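Local atomic coordinates of multiheme cytochrome cf (Carboxydothermus ferrireducens DSM 11255, PDB entry 6QVM), a protein that probably carries electrons through its chain of c-type hemes to insoluble extracellular iron(III), working from the S-layer of the cell. Residues Ala224-Cys229 against Ile349-Cys354. Residues are numbered along the deposited sequence; the frame is centred on the assembly and turned at random.
Sequences AGTKKC and IGCEAC. With HEC (heme c), chain I.
The two oxygens of the E352 carboxylate take the backbone N-H groups of A224 and G225. A224 N reaches the syn lone pair of OE1 at 2.7 Å, nearly straight. G225 N approaches OE2 at 2.8 Å, also from the syn side but 28° out of the carboxylate plane. With CG anti to its own carbonyl carbon and the chain extended beyond it (chi2 162°), E352 reaches across to the residues that lead into helix 226-233, G225 being its N-cap. OE1 is held a second time by G358 N. The heme, in turn, is gripped at its rim, where C351 SG and C354 SG are joined by thioethers to CAB and CAC. C351 and C354 are the two cysteines of a CXXCH heme-binding motif; C229 opens another, linked to a different heme, so two heme attachment sites abut where C229 CB lies 3.8 Å from C351 SG. Replacing E352 by an alanine would probably leave the N-H groups of A224 and G225 without their mate. T226 OG1 accepts a hydrogen bond from C351 N at 3.1 Å and is hydrogen-bonded to E346; a water accepts from E352 N and lies within bonding distance of T226 OG1 and E352 OE2, though it may not serve both at once. A side chain at G350 would collide with OG1.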
loop_
_atom_site.group_PDB
_atom_site.type_symbol
_atom_site.label_atom_id
_atom_site.label_comp_id
_atom_site.label_asym_id
_atom_site.label_seq_id
_atom_site.Cartn_x
_atom_site.Cartn_y
_atom_site.Cartn_z
ATOM N N ALA A 224 8.543 -6.440 -11.140
ATOM C CA ALA A 224 9.339 -7.383 -10.361
ATOM C C ALA A 224 8.506 -8.437 -9.645
ATOM O O ALA A 224 8.995 -9.549 -9.427
ATOM C CB ALA A 224 10.184 -6.633 -9.328
ATOM N N GLY A 225 7.269 -8.116 -9.277
ATOM C CA GLY A 225 6.451 -9.028 -8.501
ATOM C C GLY A 225 6.504 -8.719 -7.018
ATOM O O GLY A 225 7.562 -8.353 -6.496
ATOM N N THR A 226 5.361 -8.844 -6.338
ATOM C CA THR A 226 5.281 -8.495 -4.922
ATOM C C THR A 226 6.317 -9.248 -4.095
ATOM O O THR A 226 6.930 -8.682 -3.182
ATOM C CB THR A 226 3.867 -8.781 -4.407
ATOM O OG1 THR A 226 2.974 -7.775 -4.898
ATOM C CG2 THR A 226 3.823 -8.825 -2.876
ATOM N N LYS A 227 6.546 -10.519 -4.424
ATOM C CA LYS A 227 7.453 -11.339 -3.627
ATOM C C LYS A 227 8.865 -10.762 -3.639
ATOM O O LYS A 227 9.581 -10.825 -2.631
ATOM C CB LYS A 227 7.432 -12.778 -4.136
ATOM C CG LYS A 227 7.796 -13.824 -3.096
ATOM N N LYS A 228 9.277 -10.173 -4.766
ATOM C CA LYS A 228 10.602 -9.558 -4.838
ATOM C C LYS A 228 10.680 -8.301 -3.976
ATOM O O LYS A 228 11.689 -8.065 -3.299
ATOM C CB LYS A 228 10.956 -9.237 -6.290
ATOM C CG LYS A 228 12.349 -8.674 -6.492
ATOM C CD LYS A 228 13.309 -9.733 -7.014
ATOM C CE LYS A 228 14.119 -9.227 -8.205
ATOM N NZ LYS A 228 15.247 -8.344 -7.800
ATOM N N CYS A 229 9.622 -7.484 -3.986
ATOM C CA CYS A 229 9.574 -6.316 -3.111
ATOM C C CYS A 229 9.722 -6.721 -1.650
ATOM O O CYS A 229 10.464 -6.085 -0.892
ATOM C CB CYS A 229 8.266 -5.549 -3.315
ATOM S SG CYS A 229 7.807 -5.236 -5.040
ATOM N N ILE A 349 -3.809 -7.200 -6.812
ATOM C CA ILE A 349 -3.258 -5.853 -6.703
ATOM C C ILE A 349 -1.989 -5.956 -5.864
ATOM O O ILE A 349 -2.046 -6.050 -4.638
ATOM C CB ILE A 349 -4.265 -4.869 -6.097
ATOM C CG1 ILE A 349 -5.481 -4.710 -7.009
ATOM C CG2 ILE A 349 -3.618 -3.524 -5.827
ATOM C CD1 ILE A 349 -6.581 -5.707 -6.761
ATOM N N GLY A 350 -0.838 -5.967 -6.537
ATOM C CA GLY A 350 0.439 -6.061 -5.865
ATOM C C GLY A 350 1.019 -4.701 -5.524
ATOM O O GLY A 350 0.418 -3.654 -5.767
ATOM N N CYS A 351 2.229 -4.736 -4.957
ATOM C CA CYS A 351 2.914 -3.504 -4.578
ATOM C C CYS A 351 2.991 -2.533 -5.740
ATOM O O CYS A 351 2.757 -1.329 -5.577
ATOM C CB CYS A 351 4.324 -3.809 -4.074
ATOM S SG CYS A 351 4.464 -5.255 -3.017
ATOM N N GLU A 352 3.309 -3.042 -6.926
ATOM C CA GLU A 352 3.564 -2.184 -8.071
ATOM C C GLU A 352 2.298 -1.620 -8.690
ATOM O O GLU A 352 2.395 -0.788 -9.600
ATOM C CB GLU A 352 4.368 -2.966 -9.104
ATOM C CG GLU A 352 5.761 -3.343 -8.599
ATOM C CD GLU A 352 6.408 -4.458 -9.406
ATOM O OE1 GLU A 352 7.379 -4.175 -10.150
ATOM O OE2 GLU A 352 5.929 -5.612 -9.301
ATOM N N ALA A 353 1.120 -2.041 -8.222
ATOM C CA ALA A 353 -0.102 -1.401 -8.692
ATOM C C ALA A 353 -0.191 0.033 -8.190
ATOM O O ALA A 353 -0.820 0.879 -8.829
ATOM C CB ALA A 353 -1.327 -2.199 -8.252
ATOM N N CYS A 354 0.454 0.326 -7.067
ATOM C CA CYS A 354 0.559 1.679 -6.534
ATOM C C CYS A 354 1.939 2.298 -6.724
ATOM O O CYS A 354 2.041 3.498 -6.992
ATOM C CB CYS A 354 0.218 1.686 -5.042
ATOM S SG CYS A 354 -1.396 0.992 -4.632
HETATM FE FE HEC I . 3.544 0.993 -0.414
HETATM C CHA HEC I . 4.675 3.837 1.131
HETATM C CHB HEC I . 6.644 -0.457 0.094
HETATM C CHC HEC I . 2.352 -1.978 -1.627
HETATM C CHD HEC I . 0.724 2.598 -1.532
HETATM N NA HEC I . 5.329 1.572 0.447
HETATM C C1A HEC I . 5.590 2.810 1.005
HETATM C C2A HEC I . 6.975 2.851 1.440
HETATM C C3A HEC I . 7.516 1.660 1.135
HETATM C C4A HEC I . 6.494 0.843 0.514
HETATM C CMA HEC I . 8.970 1.209 1.374
HETATM C CAA HEC I . 7.643 4.095 2.093
HETATM C CBA HEC I . 8.242 3.873 3.488
HETATM C CGA HEC I . 7.403 2.962 4.350
HETATM O O1A HEC I . 6.187 3.241 4.530
HETATM O O2A HEC I . 7.964 1.962 4.873
HETATM N NB HEC I . 4.354 -0.866 -0.742
HETATM C C1B HEC I . 5.624 -1.271 -0.356
HETATM C C2B HEC I . 5.703 -2.706 -0.512
HETATM C C3B HEC I . 4.520 -3.139 -1.008
HETATM C C4B HEC I . 3.644 -1.981 -1.143
HETATM C CMB HEC I . 6.985 -3.522 -0.231
HETATM C CAB HEC I . 4.115 -4.592 -1.373
HETATM C CBB HEC I . 4.304 -5.562 -0.185
HETATM N NC HEC I . 1.877 0.435 -1.446
HETATM C C1C HEC I . 1.555 -0.862 -1.805
HETATM C C2C HEC I . 0.250 -0.852 -2.442
HETATM C C3C HEC I . -0.267 0.390 -2.294
HETATM C C4C HEC I . 0.791 1.235 -1.747
HETATM C CMC HEC I . -0.513 -2.141 -2.829
HETATM C CAC HEC I . -1.648 0.923 -2.778
HETATM C CBC HEC I . -2.868 0.127 -2.253
HETATM N ND HEC I . 2.822 2.923 -0.247
HETATM C C1D HEC I . 1.593 3.335 -0.754
HETATM C C2D HEC I . 1.370 4.699 -0.350
HETATM C C3D HEC I . 2.600 5.094 0.474
HETATM C C4D HEC I . 3.449 3.925 0.494
HETATM C CMD HEC I . 0.147 5.568 -0.684
HETATM C CAD HEC I . 2.850 6.445 1.169
HETATM C CBD HEC I . 2.486 6.197 2.633
HETATM C CGD HEC I . 2.064 7.470 3.324
HETATM O O1D HEC I . 1.224 7.382 4.264
HETATM O O2D HEC I . 2.561 8.564 2.936
HETATM O O HOH W 1 4.049 -5.834 -7.317
#